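Local coordinates for apical membrane antigen 1-like protein, soluble form (Toxoplasma gondii, PDB 3ZLE), which may play a role in host cell invasion, as the extracellular region of a membrane antigen of the AMA1 family, at residues A[38-42]-A[43-47]; A[64-68]-A[69-73]; A[253-256]-A[257-261]. All coordinates share one frame; numbering follows the deposited sequence.

Three short-range contacts are spread over the extracellular region of this AMA1-family protein, in series along the chain. Interaction 1 is a two-stranded hairpin, interaction 2 a turn in the long loop between strands 55-59 and 103-104, and interaction 3 the first turns of helix 253-262. None touches another: nearest atoms are about 11 Å apart between 1 and 2, about 11 Å between 1 and 3, and about 10 Å between 2 and 3. Interactions 1 and 3 lie on opposite sides of the chain's centre, their own centres 29 Å apart. A bound N-acetylglucosamine lies about 12 Å from the side chain of Tyr43 in interaction 1.

Interaction 1: residues A[38-42]-A[43-47]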
# COMPACT_ATOMS: atom_id res chain seq x y z
N ARG A 38 6.63 12.14 6.24
CA ARG A 38 6.53 13.56 6.60
C ARG A 38 6.86 13.81 8.07
O ARG A 38 6.69 12.93 8.90
CB ARG A 38 5.14 14.05 6.34
CG ARG A 38 4.90 14.41 4.90
CD ARG A 38 3.43 14.66 4.75
NE ARG A 38 3.14 15.38 3.53
CZ ARG A 38 2.78 16.65 3.51
NH1 ARG A 38 2.74 17.35 4.64
NH2 ARG A 38 2.45 17.21 2.36
N ASP A 39 7.19 15.05 8.39
CA ASP A 39 7.31 15.48 9.77
C ASP A 39 6.68 16.83 10.00
O ASP A 39 6.60 17.66 9.09
CB ASP A 39 8.77 15.50 10.20
CG ASP A 39 9.68 15.90 9.09
OD1 ASP A 39 9.84 17.11 8.87
OD2 ASP A 39 10.27 14.99 8.46
N THR A 40 6.11 17.00 11.18
CA THR A 40 5.50 18.25 11.56
C THR A 40 5.60 18.34 13.05
O THR A 40 5.46 17.32 13.75
CB THR A 40 4.01 18.25 11.20
OG1 THR A 40 3.87 17.86 9.83
CG2 THR A 40 3.38 19.64 11.43
N GLU A 41 5.90 19.55 13.53
CA GLU A 41 5.96 19.83 14.96
C GLU A 41 6.85 18.84 15.71
O GLU A 41 6.59 18.51 16.86
CB GLU A 41 4.57 19.85 15.58
CG GLU A 41 3.61 20.85 14.93
CD GLU A 41 2.23 20.81 15.56
OE1 GLU A 41 1.96 19.87 16.35
OE2 GLU A 41 1.40 21.70 15.27
N GLY A 42 7.84 18.30 15.01
CA GLY A 42 8.75 17.32 15.63
C GLY A 42 8.33 15.85 15.52
O GLY A 42 9.08 14.96 15.92
N TYR A 43 7.18 15.56 14.89
CA TYR A 43 6.78 14.14 14.75
C TYR A 43 6.74 13.62 13.33
O TYR A 43 6.32 14.34 12.41
CB TYR A 43 5.44 13.90 15.41
CG TYR A 43 5.41 14.27 16.85
CD1 TYR A 43 5.75 13.34 17.84
CD2 TYR A 43 4.98 15.53 17.23
CE1 TYR A 43 5.65 13.66 19.19
CE2 TYR A 43 4.92 15.89 18.57
CZ TYR A 43 5.26 14.96 19.55
OH TYR A 43 5.16 15.33 20.87
N ARG A 44 7.07 12.33 13.17
CA ARG A 44 6.88 11.65 11.87
C ARG A 44 5.39 11.51 11.52
O ARG A 44 4.55 11.25 12.39
CB ARG A 44 7.57 10.28 11.90
CG ARG A 44 8.86 10.33 12.66
CD ARG A 44 9.88 9.32 12.15
NE ARG A 44 9.92 9.29 10.70
CZ ARG A 44 10.38 8.25 10.00
NH1 ARG A 44 10.87 7.18 10.63
NH2 ARG A 44 10.47 8.34 8.69
N GLU A 45 5.05 11.85 10.29
CA GLU A 45 3.65 12.00 9.90
C GLU A 45 3.44 11.14 8.64
O GLU A 45 4.37 11.02 7.81
CB GLU A 45 3.37 13.49 9.63
CG GLU A 45 1.96 13.83 9.19
CD GLU A 45 1.78 15.32 8.99
OE1 GLU A 45 2.56 15.91 8.22
OE2 GLU A 45 0.85 15.92 9.60
N VAL A 46 2.33 10.39 8.61
CA VAL A 46 2.04 9.48 7.46
C VAL A 46 1.81 10.33 6.25
O VAL A 46 1.01 11.25 6.30
CB VAL A 46 0.76 8.60 7.70
CG1 VAL A 46 0.59 7.54 6.59
CG2 VAL A 46 0.84 7.91 9.06
N GLY A 47 2.45 10.00 5.12
CA GLY A 47 2.54 10.95 4.02
C GLY A 47 2.25 10.52 2.59
O GLY A 47 2.14 11.37 1.73
O HOH W 1 9.69 11.39 9.25
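Glu45 reaches back along its hairpin to meet Arg38 and Thr40 on the neighbouring strand. Its CB lies 3.4 Å from Arg38 O and also packs against Arg38 CB. From there the chain runs straight out, CG anti to the backbone N (chi1 179°) and CD continuing the line, which carries the carboxylate past the arginine's CB to the threonine. OE1 sits 2.8 Å from Thr40 OG1, close enough for a hydrogen bond, though the hydroxyl proton may be turned elsewhere, while OE2 is hydrogen-bonded to the backbone N of Lys145. Arg38 lies alongside, pointing the same way, and its NH1 makes a long salt bridge of 3.9 Å to Glu45 OE1; the guanidinium and carboxylate planes are turned 58° apart. Farther out, that guanidinium makes a cation-pi contact with Phe205.

Tyr43, on the same face, tucks its ring beside the turn: CD2 comes within 3.4 Å of Glu41 O, and the ring meets Trp286 edge-to-face. On the other face Asp39 and Arg44 form the non-hydrogen-bonded pair, yet their charged ends part, Asp39 going to Lys295 and Arg44 to the carbonyl of Asp269. A water accepts from Arg44 NE at 2.6 Å, in the guanidinium plane.

Tyr43 N binds Thr40 O at 2.7 Å, and Thr40 N returns a bond to Tyr43 O at 2.9 Å, closing the turn. Glu41 and Gly42 occupy its corner with positive phi, the signature of a beta hairpin whose two-residue loop is a type I' turn.

Interaction 2: residues A[64-68]-A[69-73]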
# COMPACT_ATOMS: atom_id res chain seq x y z
N GLU A 64 -6.39 -12.81 26.04
CA GLU A 64 -7.64 -12.26 26.57
C GLU A 64 -8.00 -10.90 25.99
O GLU A 64 -9.15 -10.50 26.03
CB GLU A 64 -7.65 -12.21 28.09
CG GLU A 64 -6.64 -13.12 28.75
CD GLU A 64 -5.34 -12.40 29.01
OE1 GLU A 64 -5.34 -11.45 29.82
OE2 GLU A 64 -4.32 -12.78 28.39
N TYR A 65 -7.01 -10.16 25.50
CA TYR A 65 -7.26 -8.81 24.95
C TYR A 65 -8.05 -8.84 23.61
O TYR A 65 -8.12 -9.85 22.93
CB TYR A 65 -5.94 -8.04 24.74
CG TYR A 65 -5.25 -7.53 26.00
CD1 TYR A 65 -4.84 -8.41 27.00
CD2 TYR A 65 -4.85 -6.20 26.10
CE1 TYR A 65 -4.19 -7.95 28.13
CE2 TYR A 65 -4.15 -5.75 27.21
CZ TYR A 65 -3.81 -6.63 28.21
OH TYR A 65 -3.13 -6.19 29.31
N SER A 66 -8.62 -7.70 23.25
CA SER A 66 -9.28 -7.56 21.95
C SER A 66 -8.29 -7.70 20.78
O SER A 66 -8.53 -8.42 19.82
CB SER A 66 -10.01 -6.21 21.87
OG SER A 66 -10.81 -6.15 20.70
N ASN A 67 -7.12 -7.08 20.91
CA ASN A 67 -6.09 -7.21 19.86
C ASN A 67 -6.57 -6.74 18.48
O ASN A 67 -6.15 -7.26 17.45
CB ASN A 67 -5.61 -8.66 19.77
CG ASN A 67 -4.14 -8.76 19.50
OD1 ASN A 67 -3.37 -7.87 19.84
ND2 ASN A 67 -3.74 -9.83 18.84
N ASN A 68 -7.48 -5.77 18.48
CA ASN A 68 -7.99 -5.21 17.24
C ASN A 68 -7.51 -3.77 17.10
O ASN A 68 -7.75 -2.95 17.96
CB ASN A 68 -9.51 -5.28 17.26
CG ASN A 68 -10.14 -4.84 15.94
OD1 ASN A 68 -9.48 -4.27 15.08
ND2 ASN A 68 -11.46 -4.99 15.85
N PHE A 69 -6.73 -3.48 16.08
CA PHE A 69 -6.13 -2.17 16.00
C PHE A 69 -7.15 -1.06 15.68
O PHE A 69 -6.82 0.12 15.73
CB PHE A 69 -4.96 -2.18 15.02
CG PHE A 69 -5.35 -1.85 13.62
CD1 PHE A 69 -5.97 -2.81 12.80
CD2 PHE A 69 -4.95 -0.64 13.05
CE1 PHE A 69 -6.30 -2.51 11.48
CE2 PHE A 69 -5.26 -0.33 11.71
CZ PHE A 69 -5.90 -1.28 10.92
N LEU A 70 -8.37 -1.44 15.28
CA LEU A 70 -9.43 -0.45 15.07
C LEU A 70 -10.18 -0.12 16.33
O LEU A 70 -11.14 0.62 16.30
CB LEU A 70 -10.41 -0.89 14.01
CG LEU A 70 -9.81 -1.18 12.66
CD1 LEU A 70 -10.98 -1.47 11.73
CD2 LEU A 70 -8.99 0.03 12.19
N ASP A 71 -9.73 -0.67 17.44
CA ASP A 71 -10.27 -0.27 18.73
C ASP A 71 -9.80 1.11 19.12
O ASP A 71 -8.75 1.59 18.64
CB ASP A 71 -9.87 -1.28 19.80
CG ASP A 71 -10.72 -2.54 19.79
OD1 ASP A 71 -11.65 -2.66 18.93
OD2 ASP A 71 -10.46 -3.42 20.65
N ASP A 72 -10.65 1.78 19.90
CA ASP A 72 -10.34 3.00 20.55
C ASP A 72 -9.00 2.92 21.20
O ASP A 72 -8.72 1.98 21.95
CB ASP A 72 -11.41 3.34 21.62
CG ASP A 72 -12.67 3.87 21.02
OD1 ASP A 72 -12.64 4.21 19.83
OD2 ASP A 72 -13.68 4.03 21.75
N ALA A 73 -8.16 3.91 20.95
CA ALA A 73 -6.91 4.06 21.69
C ALA A 73 -7.24 4.58 23.08
O ALA A 73 -8.30 5.20 23.28
CB ALA A 73 -6.02 5.03 20.97
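With CG anti to the backbone N (chi1 -175°), the amide of Asn68 swings forward along the chain over the next residues, and at Asp71 CG lies beside the backbone N, which turns the carboxylate back toward Ser66. Between them runs a type I beta turn from Asn68 to Asp71, set in the long loop between strands 55-59 and 103-104. Asn68 OD1 accepts from Leu70 N at 3.0 Å, the side-chain-to-backbone bond of an Asx turn; the bond is nearly straight, but the donor stands 50° above the amide plane. The same oxygen also receives a weak bond from Arg197.

The turn itself closes through Asp71 N and Asn68 O, 3.1 Å apart. The Asn68 and Asp71 side chains cross at about a right angle, with CB of the asparagine 3.8 Å from Asp71 OD1. Beside the amide, Leu70 CD2 lies 3.6 Å above one face of the Phe69 ring, offset toward its rim, and that buried ring packs on strand 55-59 and Phe88. Upstream of the turn, Ser66 OG donates to Asp71 OD2 at 2.8 Å, meeting the oxygen on its syn side, 19° out of the carboxylate plane.

Interaction 3: residues A[253-256]-A[257-261]; sequences KEEC and WKRVF
Glu254 and Lys258 lie side by side, one turn apart on alpha helix 253-262, as an i to i+4 salt bridge with OE2 3.6 Å from NZ. This is the loose side of the contact. Both chains are extended beyond CG and point the same way, and a water bridges their ends, donating to Glu254 OE2 at 2.6 Å and accepting from Lys258 NZ.

The opposite character belongs to Cys256, Trp257 and Val260, which are buried. Cys256 is held by its disulfide to Cys317 and rests on Ala304 and Phe306 of strand 303-308, while Val260 also packs on Ala304 and sets CG1 3.7 Å from Cys256 O. Trp257 puts CB 3.4 Å from Glu254 O, an oxygen that also lies in the plane of the indole at its edge; the indole NE1, on its five-membered ring, bonds to Gly340 O. Main-chain i to i+4 bonds join the turns, from Trp257 N to Lys253 O and from Val260 N to Cys256 O.

On a partly exposed flank Glu255 and Arg259 form a second salt bridge, each with a further partner: Thr251 OG1 for Glu255 OE1 and Gln249 O for Arg259 NH2. The arginine bends at chi2 and chi3, which folds its guanidinium back toward the glutamate. Their planes stand 60° apart, and Glu255 OE2 meets the guanidinium edge at NH1, a weak hydrogen bond of 3.2 Å bent to 123° at the hydrogen.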
# COMPACT_ATOMS: atom_id res chain seq x y z
N LYS A 253 -1.24 -17.13 -5.88
CA LYS A 253 -0.98 -15.76 -6.25
C LYS A 253 -1.23 -14.78 -5.09
O LYS A 253 -0.43 -13.89 -4.84
CB LYS A 253 -1.79 -15.41 -7.50
CG LYS A 253 -3.30 -15.37 -7.30
CD LYS A 253 -3.97 -15.40 -8.68
CE LYS A 253 -5.49 -15.44 -8.64
NZ LYS A 253 -5.96 -15.26 -10.07
N GLU A 254 -2.15 -15.14 -4.22
CA GLU A 254 -2.45 -14.31 -3.07
C GLU A 254 -1.27 -14.26 -2.08
O GLU A 254 -1.04 -13.24 -1.38
CB GLU A 254 -3.70 -14.83 -2.36
CG GLU A 254 -3.78 -14.41 -0.89
CD GLU A 254 -5.08 -14.85 -0.20
OE1 GLU A 254 -6.12 -15.09 -0.90
OE2 GLU A 254 -5.06 -14.94 1.06
N GLU A 255 -0.55 -15.37 -2.00
CA GLU A 255 0.63 -15.44 -1.17
C GLU A 255 1.67 -14.48 -1.76
O GLU A 255 2.28 -13.72 -1.03
CB GLU A 255 1.17 -16.90 -1.12
CG GLU A 255 2.59 -17.07 -0.54
CD GLU A 255 2.94 -18.55 -0.27
OE1 GLU A 255 2.04 -19.34 0.07
OE2 GLU A 255 4.13 -18.92 -0.37
N CYS A 256 1.78 -14.44 -3.08
CA CYS A 256 2.66 -13.47 -3.74
C CYS A 256 2.24 -12.03 -3.42
O CYS A 256 3.08 -11.18 -3.17
CB CYS A 256 2.70 -13.70 -5.25
SG CYS A 256 3.87 -12.64 -6.16
N TRP A 257 0.94 -11.79 -3.40
CA TRP A 257 0.42 -10.47 -3.13
C TRP A 257 0.79 -10.00 -1.70
O TRP A 257 1.18 -8.87 -1.49
CB TRP A 257 -1.10 -10.47 -3.35
CG TRP A 257 -1.80 -9.23 -2.83
CD1 TRP A 257 -1.79 -7.99 -3.38
CD2 TRP A 257 -2.60 -9.13 -1.63
NE1 TRP A 257 -2.55 -7.12 -2.62
CE2 TRP A 257 -3.06 -7.79 -1.54
CE3 TRP A 257 -3.03 -10.06 -0.68
CZ2 TRP A 257 -3.89 -7.33 -0.49
CZ3 TRP A 257 -3.87 -9.61 0.37
CH2 TRP A 257 -4.34 -8.27 0.41
N LYS A 258 0.71 -10.91 -0.75
CA LYS A 258 1.14 -10.63 0.62
C LYS A 258 2.63 -10.45 0.78
O LYS A 258 3.09 -9.68 1.63
CB LYS A 258 0.68 -11.74 1.52
CG LYS A 258 -0.74 -11.57 1.96
CD LYS A 258 -1.21 -12.75 2.77
CE LYS A 258 -2.63 -12.48 3.21
NZ LYS A 258 -3.29 -13.63 3.85
N ARG A 259 3.39 -11.16 -0.04
CA ARG A 259 4.82 -11.20 0.09
C ARG A 259 5.46 -9.90 -0.32
O ARG A 259 6.43 -9.46 0.28
CB ARG A 259 5.38 -12.34 -0.76
CG ARG A 259 6.86 -12.60 -0.57
CD ARG A 259 7.11 -14.10 -0.40
NE ARG A 259 7.40 -14.77 -1.65
CZ ARG A 259 7.10 -16.05 -1.92
NH1 ARG A 259 6.39 -16.77 -1.07
NH2 ARG A 259 7.50 -16.61 -3.04
N VAL A 260 5.00 -9.35 -1.44
CA VAL A 260 5.57 -8.13 -1.94
C VAL A 260 5.42 -7.00 -0.92
O VAL A 260 6.33 -6.21 -0.72
CB VAL A 260 4.97 -7.79 -3.30
CG1 VAL A 260 3.47 -7.52 -3.21
CG2 VAL A 260 5.73 -6.75 -4.02
N PHE A 261 4.32 -7.00 -0.19
CA PHE A 261 4.07 -5.94 0.76
C PHE A 261 5.00 -6.12 1.96
O PHE A 261 5.51 -5.15 2.52
CB PHE A 261 2.58 -5.99 1.23
CG PHE A 261 2.29 -5.03 2.36
CD1 PHE A 261 2.20 -3.65 2.12
CD2 PHE A 261 2.25 -5.49 3.66
CE1 PHE A 261 1.92 -2.78 3.13
CE2 PHE A 261 1.96 -4.60 4.70
CZ PHE A 261 1.87 -3.24 4.43
O HOH W 2 -6.17 -14.91 3.41